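PDB 4V2X: endo-beta-1,4-glucanase (cellulase B) from Bacillus halodurans, which probably hydrolyses beta-1,4-linked glucans, its family 5 catalytic module joined to an Ig-like module and a family 46 carbohydrate-binding module. Local coordinates for residues A519-A533 / L545-V558. Residues are numbered along the deposited sequence; the frame is centred on the assembly and turned at random.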
loop_
_atom_site.group_PDB
_atom_site.type_symbol
_atom_site.label_atom_id
_atom_site.label_comp_id
_atom_site.label_asym_id
_atom_site.label_seq_id
_atom_site.Cartn_x
_atom_site.Cartn_y
_atom_site.Cartn_z
ATOM N N ALA A 519 -1.624 21.116 37.518
ATOM C CA ALA A 519 -2.206 20.058 38.332
ATOM C C ALA A 519 -3.375 19.401 37.613
ATOM O O ALA A 519 -4.030 20.015 36.763
ATOM C CB ALA A 519 -2.667 20.624 39.667
ATOM N N GLY A 520 -3.628 18.143 37.949
ATOM C CA GLY A 520 -4.805 17.449 37.433
ATOM C C GLY A 520 -4.572 16.788 36.092
ATOM O O GLY A 520 -3.440 16.708 35.610
ATOM N N PRO A 521 -5.652 16.270 35.486
ATOM C CA PRO A 521 -5.561 15.585 34.206
ATOM C C PRO A 521 -5.032 16.497 33.105
ATOM O O PRO A 521 -5.226 17.721 33.173
ATOM C CB PRO A 521 -7.010 15.175 33.918
ATOM C CG PRO A 521 -7.715 15.227 35.227
ATOM C CD PRO A 521 -7.024 16.285 36.019
ATOM N N GLN A 522 -4.373 15.895 32.116
ATOM C CA GLN A 522 -3.846 16.610 30.953
ATOM C C GLN A 522 -3.009 17.804 31.408
ATOM O O GLN A 522 -3.332 18.961 31.131
ATOM C CB GLN A 522 -4.990 17.042 30.030
ATOM C CG GLN A 522 -5.889 15.898 29.564
ATOM C CD GLN A 522 -5.214 14.921 28.618
ATOM O OE1 GLN A 522 -4.261 15.260 27.919
ATOM N NE2 GLN A 522 -5.728 13.697 28.576
ATOM N N ASP A 523 -1.924 17.500 32.113
ATOM C CA ASP A 523 -1.153 18.523 32.818
ATOM C C ASP A 523 -0.145 19.274 31.943
ATOM O O ASP A 523 0.680 20.042 32.442
ATOM C CB ASP A 523 -0.500 17.933 34.084
ATOM C CG ASP A 523 0.616 16.949 33.798
ATOM O OD1 ASP A 523 1.089 16.824 32.649
ATOM O OD2 ASP A 523 1.046 16.297 34.769
ATOM N N TRP A 524 -0.234 19.060 30.632
ATOM C CA TRP A 524 0.440 19.909 29.649
ATOM C C TRP A 524 -0.202 21.312 29.573
ATOM O O TRP A 524 0.375 22.237 29.003
ATOM C CB TRP A 524 0.462 19.242 28.267
ATOM C CG TRP A 524 -0.857 18.724 27.836
ATOM C CD1 TRP A 524 -1.363 17.476 28.069
ATOM C CD2 TRP A 524 -1.866 19.435 27.118
ATOM N NE1 TRP A 524 -2.616 17.365 27.539
ATOM C CE2 TRP A 524 -2.950 18.552 26.942
ATOM C CE3 TRP A 524 -1.952 20.725 26.585
ATOM C CZ2 TRP A 524 -4.112 18.922 26.276
ATOM C CZ3 TRP A 524 -3.111 21.092 25.921
ATOM C CH2 TRP A 524 -4.173 20.195 25.768
ATOM N N THR A 525 -1.379 21.469 30.172
ATOM C CA THR A 525 -2.037 22.766 30.272
ATOM C C THR A 525 -2.585 22.993 31.676
ATOM O O THR A 525 -2.977 22.048 32.366
ATOM C CB THR A 525 -3.183 22.903 29.240
ATOM O OG1 THR A 525 -3.817 24.181 29.386
ATOM C CG2 THR A 525 -4.229 21.796 29.400
ATOM N N SER A 526 -2.621 24.256 32.094
ATOM C CA SER A 526 -3.268 24.636 33.340
ATOM C C SER A 526 -4.793 24.608 33.251
ATOM O O SER A 526 -5.446 24.516 34.274
ATOM C CB SER A 526 -2.836 26.048 33.744
ATOM O OG SER A 526 -3.241 26.983 32.755
ATOM N N PHE A 527 -5.350 24.724 32.042
ATOM C CA PHE A 527 -6.805 24.800 31.874
ATOM C C PHE A 527 -7.391 23.402 31.814
ATOM O O PHE A 527 -7.125 22.655 30.870
ATOM C CB PHE A 527 -7.176 25.535 30.590
ATOM C CG PHE A 527 -6.900 27.006 30.631
ATOM C CD1 PHE A 527 -7.866 27.885 31.087
ATOM C CD2 PHE A 527 -5.681 27.513 30.211
ATOM C CE1 PHE A 527 -7.628 29.247 31.118
ATOM C CE2 PHE A 527 -5.440 28.877 30.244
ATOM C CZ PHE A 527 -6.415 29.739 30.704
ATOM N N LYS A 528 -8.173 23.056 32.825
ATOM C CA LYS A 528 -8.761 21.719 32.925
ATOM C C LYS A 528 -9.971 21.561 32.006
ATOM O O LYS A 528 -10.527 22.541 31.490
ATOM C CB LYS A 528 -9.159 21.410 34.371
ATOM C CG LYS A 528 -8.023 21.497 35.381
ATOM C CD LYS A 528 -6.860 20.561 35.061
ATOM C CE LYS A 528 -5.699 21.266 34.369
ATOM N NZ LYS A 528 -4.568 20.342 34.065
ATOM N N GLU A 529 -10.367 20.311 31.801
ATOM C CA GLU A 529 -11.424 19.975 30.864
ATOM C C GLU A 529 -12.815 20.141 31.491
ATOM O O GLU A 529 -13.130 19.519 32.505
ATOM C CB GLU A 529 -11.231 18.548 30.360
ATOM C CG GLU A 529 -12.323 18.121 29.396
ATOM C CD GLU A 529 -12.129 16.743 28.812
ATOM O OE1 GLU A 529 -11.029 16.170 28.939
ATOM O OE2 GLU A 529 -13.101 16.233 28.224
ATOM N N PHE A 530 -13.658 20.956 30.858
ATOM C CA PHE A 530 -15.000 21.248 31.356
ATOM C C PHE A 530 -15.817 19.957 31.395
ATOM O O PHE A 530 -15.834 19.202 30.424
ATOM C CB PHE A 530 -15.682 22.279 30.442
ATOM C CG PHE A 530 -16.927 22.900 31.022
ATOM C CD1 PHE A 530 -18.119 22.185 31.101
ATOM C CD2 PHE A 530 -16.915 24.219 31.461
ATOM C CE1 PHE A 530 -19.264 22.765 31.620
ATOM C CE2 PHE A 530 -18.059 24.806 31.979
ATOM C CZ PHE A 530 -19.236 24.082 32.061
ATOM N N GLY A 531 -16.479 19.708 32.523
ATOM C CA GLY A 531 -17.301 18.506 32.694
ATOM C C GLY A 531 -16.481 17.368 33.268
ATOM O O GLY A 531 -16.830 16.809 34.317
ATOM N N TYR A 532 -15.372 17.042 32.612
ATOM C CA TYR A 532 -14.544 15.922 33.026
ATOM C C TYR A 532 -13.872 16.181 34.373
ATOM O O TYR A 532 -13.919 15.330 35.262
ATOM C CB TYR A 532 -13.489 15.598 31.968
ATOM C CG TYR A 532 -12.625 14.423 32.352
ATOM C CD1 TYR A 532 -13.106 13.130 32.253
ATOM C CD2 TYR A 532 -11.341 14.613 32.853
ATOM C CE1 TYR A 532 -12.330 12.046 32.624
ATOM C CE2 TYR A 532 -10.557 13.535 33.235
ATOM C CZ TYR A 532 -11.059 12.253 33.111
ATOM O OH TYR A 532 -10.284 11.187 33.484
ATOM N N ALA A 533 -13.237 17.349 34.507
ATOM C CA ALA A 533 -12.481 17.696 35.713
ATOM C C ALA A 533 -13.274 18.537 36.719
ATOM O O ALA A 533 -12.991 18.516 37.923
ATOM C CB ALA A 533 -11.196 18.414 35.323
ATOM N N LEU A 545 -15.740 19.598 41.765
ATOM C CA LEU A 545 -14.432 19.132 41.296
ATOM C C LEU A 545 -14.550 17.624 41.329
ATOM O O LEU A 545 -14.854 17.061 42.380
ATOM C CB LEU A 545 -13.286 19.589 42.204
ATOM C CG LEU A 545 -13.117 21.096 42.413
ATOM C CD1 LEU A 545 -11.868 21.374 43.229
ATOM C CD2 LEU A 545 -13.055 21.837 41.091
ATOM N N THR A 546 -14.314 16.971 40.198
ATOM C CA THR A 546 -14.648 15.549 40.070
ATOM C C THR A 546 -13.608 14.626 40.680
ATOM O O THR A 546 -12.446 15.002 40.895
ATOM C CB THR A 546 -14.818 15.140 38.601
ATOM O OG1 THR A 546 -13.565 15.263 37.932
ATOM C CG2 THR A 546 -15.879 15.997 37.909
ATOM N N GLU A 547 -14.018 13.387 40.924
ATOM C CA GLU A 547 -13.069 12.368 41.367
ATOM C C GLU A 547 -11.970 12.137 40.328
ATOM O O GLU A 547 -10.813 11.899 40.678
ATOM C CB GLU A 547 -13.787 11.055 41.686
ATOM C CG GLU A 547 -12.875 10.072 42.399
ATOM C CD GLU A 547 -13.601 8.893 43.018
ATOM O OE1 GLU A 547 -14.828 8.978 43.245
ATOM O OE2 GLU A 547 -12.920 7.877 43.287
ATOM N N ALA A 548 -12.320 12.235 39.049
ATOM C CA ALA A 548 -11.335 12.072 37.973
ATOM C C ALA A 548 -10.261 13.154 38.032
ATOM O O ALA A 548 -9.098 12.897 37.731
ATOM C CB ALA A 548 -12.025 12.101 36.623
ATOM N N PHE A 549 -10.659 14.366 38.405
ATOM C CA PHE A 549 -9.694 15.445 38.634
ATOM C C PHE A 549 -8.715 15.046 39.733
ATOM O O PHE A 549 -7.505 15.076 39.531
ATOM C CB PHE A 549 -10.412 16.741 39.006
ATOM C CG PHE A 549 -9.500 17.849 39.476
ATOM C CD1 PHE A 549 -8.703 18.541 38.576
ATOM C CD2 PHE A 549 -9.494 18.237 40.810
ATOM C CE1 PHE A 549 -7.888 19.580 39.004
ATOM C CE2 PHE A 549 -8.685 19.279 41.245
ATOM C CZ PHE A 549 -7.882 19.951 40.341
ATOM N N PHE A 550 -9.249 14.665 40.890
ATOM C CA PHE A 550 -8.405 14.345 42.038
ATOM C C PHE A 550 -7.515 13.120 41.836
ATOM O O PHE A 550 -6.443 13.038 42.435
ATOM C CB PHE A 550 -9.249 14.203 43.301
ATOM C CG PHE A 550 -9.790 15.508 43.804
ATOM C CD1 PHE A 550 -8.929 16.491 44.274
ATOM C CD2 PHE A 550 -11.148 15.762 43.806
ATOM C CE1 PHE A 550 -9.416 17.700 44.739
ATOM C CE2 PHE A 550 -11.645 16.968 44.278
ATOM C CZ PHE A 550 -10.776 17.939 44.742
ATOM N N ARG A 551 -7.934 12.184 40.986
ATOM C CA ARG A 551 -7.095 11.017 40.681
ATOM C C ARG A 551 -5.731 11.412 40.109
ATOM O O ARG A 551 -4.765 10.661 40.232
ATOM C CB ARG A 551 -7.796 10.056 39.715
ATOM C CG ARG A 551 -8.763 9.098 40.386
ATOM C CD ARG A 551 -9.007 7.853 39.549
ATOM N NE ARG A 551 -9.661 8.155 38.279
ATOM C CZ ARG A 551 -10.972 8.342 38.118
ATOM N NH1 ARG A 551 -11.807 8.276 39.153
ATOM N NH2 ARG A 551 -11.451 8.606 36.908
ATOM N N GLU A 552 -5.656 12.590 39.491
ATOM C CA GLU A 552 -4.412 13.080 38.919
ATOM C C GLU A 552 -3.907 14.350 39.604
ATOM O O GLU A 552 -3.248 15.187 38.983
ATOM C CB GLU A 552 -4.601 13.279 37.415
ATOM C CG GLU A 552 -4.969 11.975 36.722
ATOM C CD GLU A 552 -4.997 12.085 35.214
ATOM O OE1 GLU A 552 -3.917 12.219 34.606
ATOM O OE2 GLU A 552 -6.106 12.031 34.644
ATOM N N VAL A 553 -4.204 14.472 40.896
ATOM C CA VAL A 553 -3.665 15.529 41.726
ATOM C C VAL A 553 -2.902 14.884 42.882
ATOM O O VAL A 553 -3.443 14.045 43.603
ATOM C CB VAL A 553 -4.781 16.434 42.276
ATOM C CG1 VAL A 553 -4.222 17.469 43.248
ATOM C CG2 VAL A 553 -5.534 17.111 41.132
ATOM N N ARG A 554 -1.648 15.280 43.055
ATOM C CA ARG A 554 -0.858 14.807 44.191
ATOM C C ARG A 554 -1.217 15.595 45.440
ATOM O O ARG A 554 -1.724 16.716 45.353
ATOM C CB ARG A 554 0.638 14.894 43.892
ATOM C CG ARG A 554 1.213 16.295 43.832
ATOM C CD ARG A 554 2.719 16.275 44.051
ATOM N NE ARG A 554 3.267 17.626 44.036
ATOM C CZ ARG A 554 3.664 18.277 42.945
ATOM N NH1 ARG A 554 3.595 17.713 41.739
ATOM N NH2 ARG A 554 4.141 19.511 43.064
ATOM N N ASP A 555 -0.971 15.004 46.606
ATOM C CA ASP A 555 -1.167 15.706 47.870
ATOM C C ASP A 555 -0.367 17.009 47.863
ATOM O O ASP A 555 0.747 17.063 47.329
ATOM C CB ASP A 555 -0.712 14.847 49.055
ATOM C CG ASP A 555 -1.662 13.708 49.368
ATOM O OD1 ASP A 555 -2.688 13.537 48.678
ATOM O OD2 ASP A 555 -1.368 12.968 50.328
ATOM N N GLY A 556 -0.940 18.050 48.449
ATOM C CA GLY A 556 -0.316 19.367 48.467
ATOM C C GLY A 556 -1.325 20.458 48.157
ATOM O O GLY A 556 -2.535 20.244 48.241
ATOM N N GLU A 557 -0.814 21.631 47.795
ATOM C CA GLU A 557 -1.644 22.817 47.665
ATOM C C GLU A 557 -1.746 23.220 46.205
ATOM O O GLU A 557 -0.738 23.348 45.513
ATOM C CB GLU A 557 -1.068 23.963 48.487
ATOM C CG GLU A 557 -1.996 25.166 48.571
ATOM C CD GLU A 557 -1.490 26.239 49.507
ATOM O OE1 GLU A 557 -0.915 25.886 50.553
ATOM O OE2 GLU A 557 -1.674 27.437 49.195
ATOM N N VAL A 558 -2.979 23.413 45.756
ATOM C CA VAL A 558 -3.280 23.718 44.362
ATOM C C VAL A 558 -4.067 25.021 44.303
ATOM O O VAL A 558 -5.022 25.223 45.066
ATOM C CB VAL A 558 -4.084 22.568 43.733
ATOM C CG1 VAL A 558 -4.732 22.977 42.412
ATOM C CG2 VAL A 558 -3.176 21.355 43.550
HETATM O O HOH W 1 -1.024 16.659 38.759
HETATM O O HOH W 2 -3.841 13.120 32.095
HETATM O O HOH W 3 -8.460 11.340 35.647
#
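In the CBM46 module, the N-cap of helix 547-551 is tied to loop 519-533. Thr546 OG1, set between its own backbone N and carbonyl carbon (chi1 66°), donates to Tyr532 O at 2.7 Å, in the carbonyl plane on a lone pair, and accepts from Phe549 N. Beside it, Thr546 N gives Ala533 O a nearly straight bond of 3.1 Å. Two residues on, Ala548 CB sits over a face of the Tyr532 ring, 4.1 Å from its centroid, a CH-pi contact. A water joins Tyr532 OH to Ala548 O and Glu552 OE2, and a second bridges Gln522 N and Glu552 OE1. The Glu552 carboxylate also lies against Pro521, OE2 being 3.4 Å from its CB. Phe549 CG is anti to the backbone N (chi1 171°); the ring thus reaches Pro521, Gly520 and Ala533, CD1 lying 3.8 Å from Pro521 CD. Lys528 crosses this ring at about a right angle, CG 4.1 Å from Phe549 CE1, then bends so that NZ donates to Ala519 O, Pro521 O and Thr525 O. A methionine in its place would probably leave these three carbonyls without their shared donor and free the turn 522-525 to shift. At the start of the loop, Ala519 CB meets Val558 CG2 on strand 556-564; Tyr513 of strand 506-513 touches both residues, while Ile574 of strand 569-577 packs against Phe549 and Val558.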